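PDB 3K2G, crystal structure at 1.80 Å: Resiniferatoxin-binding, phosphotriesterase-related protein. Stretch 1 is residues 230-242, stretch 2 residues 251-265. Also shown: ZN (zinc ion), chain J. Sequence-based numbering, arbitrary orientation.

Stretch 1 (230-242) DLRHTVLCHMNPS
Stretch 2 251-265: TLAQRGAFLEFDMIG

Neighbouring parallel strands fix a register, and side chains then fill the hollows that the register creates. In this phosphotriesterase-related protein, strand 234-236 runs beside strand 258-261 with their N-to-C directions 38° apart and axes 4.8 Å apart at closest. Val 235 pairs with Phe 258 (CA to CA 4.6 Å) and Leu 236 with Leu 259 (CA to CA 5.3 Å). The ladder alternates: Phe 258 N donates to Thr 234 O (2.9 Å), Leu 236 N to Phe 258 O (3.0 Å), and Glu 260 N to Leu 236 O (2.9 Å).

On one face, Val 235 (chi1 t) sets CG2 3.9 Å from CB of Phe 258 (chi1 m, chi2 -84°). On the other, Leu 236 (m, t) pushes CD1 into a pocket formed by Leu 252 CD2 (4.0 Å), Ala 257 CB (3.9 Å) and Leu 259 CD2 (4.2 Å); Ala 257, with only CB, forms one shallow wall of this hollow.

Before strand 258-261, Gly 256, the first residue to leave helical phi/psi after the helix, closes it in a Schellman motif (phi 115°, psi -12°). A CB there would jam against the preceding carbonyl and lie 3.4 Å from Arg 232 NH1, so glycine suits the place.

Beyond strand 234-236, His 238 turns at phi 58°, psi 52°, and Met 239 N donates to Glu 260 O (3.0 Å). Selenomethionine Met 239 is a plug: its m, m, m rotamer lets CB cover the Phe 261 ring face, 4.0 Å from the centroid, while CE reaches Leu 252 CD1 (3.8 Å). Pro 241 CG meets Met 263 CE at 3.6 Å.

Asp 262 (chi1 p) clasps His 238: His 238 N donates to Asp 262 OD2 (2.9 Å) and His 238 ND1 to Asp 262 OD1 (2.6 Å), the latter near the ring plane. His 238 NE2, on the same ring as ND1, binds ZN at 2.3 Å. The surface buried between the two stretches, both sides summed, is 1087 Å².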

# COMPACT_ATOMS: atom_id res chain seq x y z
N ASP B 230 -31.18 16.89 2.79
CA ASP B 230 -30.64 16.10 3.89
C ASP B 230 -29.62 15.04 3.45
O ASP B 230 -29.99 13.97 2.96
CB ASP B 230 -31.81 15.41 4.60
CG ASP B 230 -31.46 14.95 6.00
OD1 ASP B 230 -30.26 14.78 6.30
OD2 ASP B 230 -32.41 14.76 6.79
N LEU B 231 -28.33 15.32 3.64
CA LEU B 231 -27.30 14.36 3.25
C LEU B 231 -27.47 13.02 3.95
O LEU B 231 -27.10 11.98 3.41
CB LEU B 231 -25.91 14.92 3.55
CG LEU B 231 -25.52 16.25 2.89
CD1 LEU B 231 -24.08 16.58 3.21
CD2 LEU B 231 -25.72 16.15 1.38
N ARG B 232 -28.04 13.04 5.15
CA ARG B 232 -28.24 11.84 5.95
C ARG B 232 -29.21 10.84 5.30
O ARG B 232 -29.25 9.67 5.67
CB ARG B 232 -28.75 12.23 7.34
CG ARG B 232 -28.33 11.29 8.44
CD ARG B 232 -26.87 11.47 8.80
NE ARG B 232 -26.36 10.29 9.49
CZ ARG B 232 -25.09 10.13 9.86
NH1 ARG B 232 -24.20 11.08 9.60
NH2 ARG B 232 -24.72 9.00 10.45
N HIS B 233 -30.00 11.31 4.34
CA HIS B 233 -30.94 10.43 3.65
C HIS B 233 -30.73 10.52 2.14
O HIS B 233 -31.67 10.42 1.34
CB HIS B 233 -32.37 10.78 4.06
CG HIS B 233 -32.66 10.48 5.49
ND1 HIS B 233 -32.94 9.21 5.94
CD2 HIS B 233 -32.59 11.26 6.60
CE1 HIS B 233 -33.03 9.22 7.26
NE2 HIS B 233 -32.83 10.45 7.68
N THR B 234 -29.47 10.74 1.77
CA THR B 234 -29.03 10.81 0.38
C THR B 234 -28.18 9.56 0.15
O THR B 234 -27.28 9.27 0.92
CB THR B 234 -28.16 12.06 0.11
OG1 THR B 234 -28.95 13.24 0.28
CG2 THR B 234 -27.60 12.02 -1.31
N VAL B 235 -28.49 8.83 -0.92
CA VAL B 235 -27.78 7.60 -1.25
C VAL B 235 -26.93 7.80 -2.50
O VAL B 235 -27.45 8.20 -3.55
CB VAL B 235 -28.76 6.44 -1.52
CG1 VAL B 235 -27.99 5.19 -1.92
CG2 VAL B 235 -29.62 6.17 -0.28
N LEU B 236 -25.63 7.53 -2.39
CA LEU B 236 -24.72 7.66 -3.52
C LEU B 236 -24.57 6.28 -4.15
O LEU B 236 -24.01 5.37 -3.53
CB LEU B 236 -23.36 8.16 -3.06
CG LEU B 236 -23.32 9.55 -2.43
CD1 LEU B 236 -21.94 9.81 -1.85
CD2 LEU B 236 -23.67 10.60 -3.47
N CYS B 237 -25.07 6.12 -5.38
CA CYS B 237 -25.02 4.84 -6.09
C CYS B 237 -23.70 4.51 -6.76
O CYS B 237 -22.88 5.38 -7.05
CB CYS B 237 -26.10 4.80 -7.18
SG CYS B 237 -27.80 4.99 -6.61
N HIS B 238 -23.52 3.22 -7.01
CA HIS B 238 -22.34 2.72 -7.72
C HIS B 238 -20.99 3.04 -7.08
O HIS B 238 -20.08 3.55 -7.74
CB HIS B 238 -22.39 3.23 -9.16
CG HIS B 238 -23.75 3.13 -9.77
ND1 HIS B 238 -24.56 2.02 -9.59
CD2 HIS B 238 -24.45 3.98 -10.55
CE1 HIS B 238 -25.70 2.21 -10.23
NE2 HIS B 238 -25.66 3.39 -10.82
N MSE B 239 -20.86 2.72 -5.81
CA MSE B 239 -19.61 2.98 -5.10
C MSE B 239 -18.55 1.92 -5.38
O MSE B 239 -17.36 2.18 -5.22
CB MSE B 239 -19.88 3.06 -3.61
CG MSE B 239 -20.74 4.27 -3.22
SE MSE B 239 -20.02 5.95 -3.87
CE MSE B 239 -18.35 5.91 -2.88
N ASN B 240 -18.98 0.73 -5.81
CA ASN B 240 -18.08 -0.38 -6.09
C ASN B 240 -16.76 -0.05 -6.78
O ASN B 240 -15.70 -0.45 -6.32
CB ASN B 240 -18.79 -1.47 -6.91
CG ASN B 240 -19.99 -2.05 -6.19
OD1 ASN B 240 -20.02 -3.23 -5.85
ND2 ASN B 240 -21.00 -1.21 -5.95
N PRO B 241 -16.80 0.69 -7.91
CA PRO B 241 -15.58 1.04 -8.64
C PRO B 241 -14.54 1.89 -7.91
O PRO B 241 -13.38 1.93 -8.32
CB PRO B 241 -16.11 1.76 -9.88
CG PRO B 241 -17.48 1.15 -10.07
CD PRO B 241 -17.99 1.12 -8.66
N SER B 242 -14.94 2.57 -6.84
CA SER B 242 -13.99 3.40 -6.09
C SER B 242 -13.52 2.72 -4.81
O SER B 242 -13.04 3.38 -3.89
CB SER B 242 -14.61 4.77 -5.78
OG SER B 242 -15.82 4.67 -5.05
N THR B 251 -14.67 9.72 3.48
CA THR B 251 -15.03 11.13 3.66
C THR B 251 -16.46 11.41 3.22
O THR B 251 -17.10 12.34 3.72
CB THR B 251 -14.04 12.05 2.92
OG1 THR B 251 -13.94 11.65 1.55
CG2 THR B 251 -12.67 11.99 3.58
N LEU B 252 -16.95 10.61 2.27
CA LEU B 252 -18.32 10.76 1.80
C LEU B 252 -19.24 10.23 2.88
O LEU B 252 -20.27 10.83 3.17
CB LEU B 252 -18.53 9.95 0.52
CG LEU B 252 -17.82 10.52 -0.71
CD1 LEU B 252 -17.81 9.48 -1.82
CD2 LEU B 252 -18.52 11.80 -1.15
N ALA B 253 -18.84 9.11 3.49
CA ALA B 253 -19.64 8.51 4.55
C ALA B 253 -19.71 9.47 5.73
O ALA B 253 -20.77 9.64 6.34
CB ALA B 253 -19.02 7.18 4.98
N GLN B 254 -18.58 10.10 6.04
CA GLN B 254 -18.49 11.04 7.15
C GLN B 254 -19.44 12.23 6.97
O GLN B 254 -19.99 12.75 7.94
CB GLN B 254 -17.05 11.55 7.30
CG GLN B 254 -16.87 12.56 8.43
CD GLN B 254 -17.19 11.97 9.79
OE1 GLN B 254 -16.56 11.01 10.22
NE2 GLN B 254 -18.18 12.53 10.47
N ARG B 255 -19.64 12.65 5.72
CA ARG B 255 -20.55 13.75 5.46
C ARG B 255 -21.98 13.31 5.77
O ARG B 255 -22.87 14.15 5.93
CB ARG B 255 -20.43 14.25 4.01
CG ARG B 255 -19.12 14.96 3.73
CD ARG B 255 -19.05 15.54 2.32
NE ARG B 255 -19.89 16.72 2.15
CZ ARG B 255 -19.94 17.46 1.05
NH1 ARG B 255 -19.19 17.15 0.00
NH2 ARG B 255 -20.73 18.53 0.98
N GLY B 256 -22.19 12.00 5.83
CA GLY B 256 -23.51 11.48 6.16
C GLY B 256 -24.26 10.67 5.10
O GLY B 256 -25.26 10.02 5.40
N ALA B 257 -23.76 10.70 3.87
CA ALA B 257 -24.41 9.99 2.78
C ALA B 257 -24.22 8.48 2.85
O ALA B 257 -23.23 7.99 3.38
CB ALA B 257 -23.90 10.51 1.44
N PHE B 258 -25.20 7.76 2.33
CA PHE B 258 -25.12 6.31 2.28
C PHE B 258 -24.21 5.99 1.09
O PHE B 258 -24.24 6.68 0.08
CB PHE B 258 -26.50 5.70 2.04
CG PHE B 258 -27.37 5.65 3.27
CD1 PHE B 258 -27.25 4.59 4.16
CD2 PHE B 258 -28.31 6.64 3.52
CE1 PHE B 258 -28.07 4.52 5.30
CE2 PHE B 258 -29.13 6.58 4.64
CZ PHE B 258 -29.01 5.52 5.54
N LEU B 259 -23.39 4.96 1.24
CA LEU B 259 -22.50 4.53 0.17
C LEU B 259 -23.11 3.24 -0.33
O LEU B 259 -23.10 2.22 0.35
CB LEU B 259 -21.09 4.28 0.71
CG LEU B 259 -20.42 5.49 1.39
CD1 LEU B 259 -18.99 5.12 1.77
CD2 LEU B 259 -20.43 6.70 0.45
N GLU B 260 -23.67 3.28 -1.54
CA GLU B 260 -24.32 2.10 -2.07
C GLU B 260 -23.46 1.24 -2.98
O GLU B 260 -23.11 1.64 -4.09
CB GLU B 260 -25.60 2.52 -2.80
CG GLU B 260 -26.48 1.35 -3.20
CD GLU B 260 -27.83 1.81 -3.73
OE1 GLU B 260 -27.91 2.23 -4.90
OE2 GLU B 260 -28.80 1.75 -2.96
N PHE B 261 -23.12 0.05 -2.50
CA PHE B 261 -22.36 -0.91 -3.29
C PHE B 261 -23.43 -1.78 -3.96
O PHE B 261 -23.69 -2.91 -3.56
CB PHE B 261 -21.45 -1.74 -2.38
CG PHE B 261 -20.29 -0.95 -1.83
CD1 PHE B 261 -19.09 -0.88 -2.53
CD2 PHE B 261 -20.43 -0.21 -0.66
CE1 PHE B 261 -18.04 -0.10 -2.06
CE2 PHE B 261 -19.38 0.57 -0.19
CZ PHE B 261 -18.18 0.63 -0.89
N ASP B 262 -24.07 -1.19 -4.97
CA ASP B 262 -25.14 -1.82 -5.72
C ASP B 262 -24.68 -2.62 -6.93
O ASP B 262 -25.49 -2.98 -7.77
CB ASP B 262 -26.12 -0.74 -6.20
CG ASP B 262 -25.42 0.51 -6.70
OD1 ASP B 262 -24.47 0.39 -7.51
OD2 ASP B 262 -25.82 1.62 -6.29
N MSE B 263 -23.38 -2.91 -7.03
CA MSE B 263 -22.89 -3.66 -8.18
C MSE B 263 -22.35 -5.04 -7.81
O MSE B 263 -21.58 -5.64 -8.57
CB MSE B 263 -21.83 -2.84 -8.91
CG MSE B 263 -22.43 -1.62 -9.60
SE MSE B 263 -21.22 -0.19 -10.06
CE MSE B 263 -20.00 -1.20 -11.21
N ILE B 264 -22.78 -5.53 -6.66
CA ILE B 264 -22.36 -6.85 -6.19
C ILE B 264 -22.70 -7.91 -7.21
O ILE B 264 -23.86 -8.05 -7.61
CB ILE B 264 -23.09 -7.23 -4.89
CG1 ILE B 264 -22.78 -6.21 -3.80
CG2 ILE B 264 -22.70 -8.65 -4.50
CD1 ILE B 264 -21.32 -6.06 -3.48
N GLY B 265 -21.70 -8.68 -7.62
CA GLY B 265 -21.94 -9.74 -8.58
C GLY B 265 -21.67 -9.32 -10.01
O GLY B 265 -21.49 -10.18 -10.88
ZN ZN J . -27.29 4.00 -12.32
O HOH W 1 -21.77 9.47 9.10
O HOH W 2 -23.90 13.65 9.07
O HOH W 3 -28.05 2.03 -12.53
O HOH W 4 -26.05 2.78 -13.98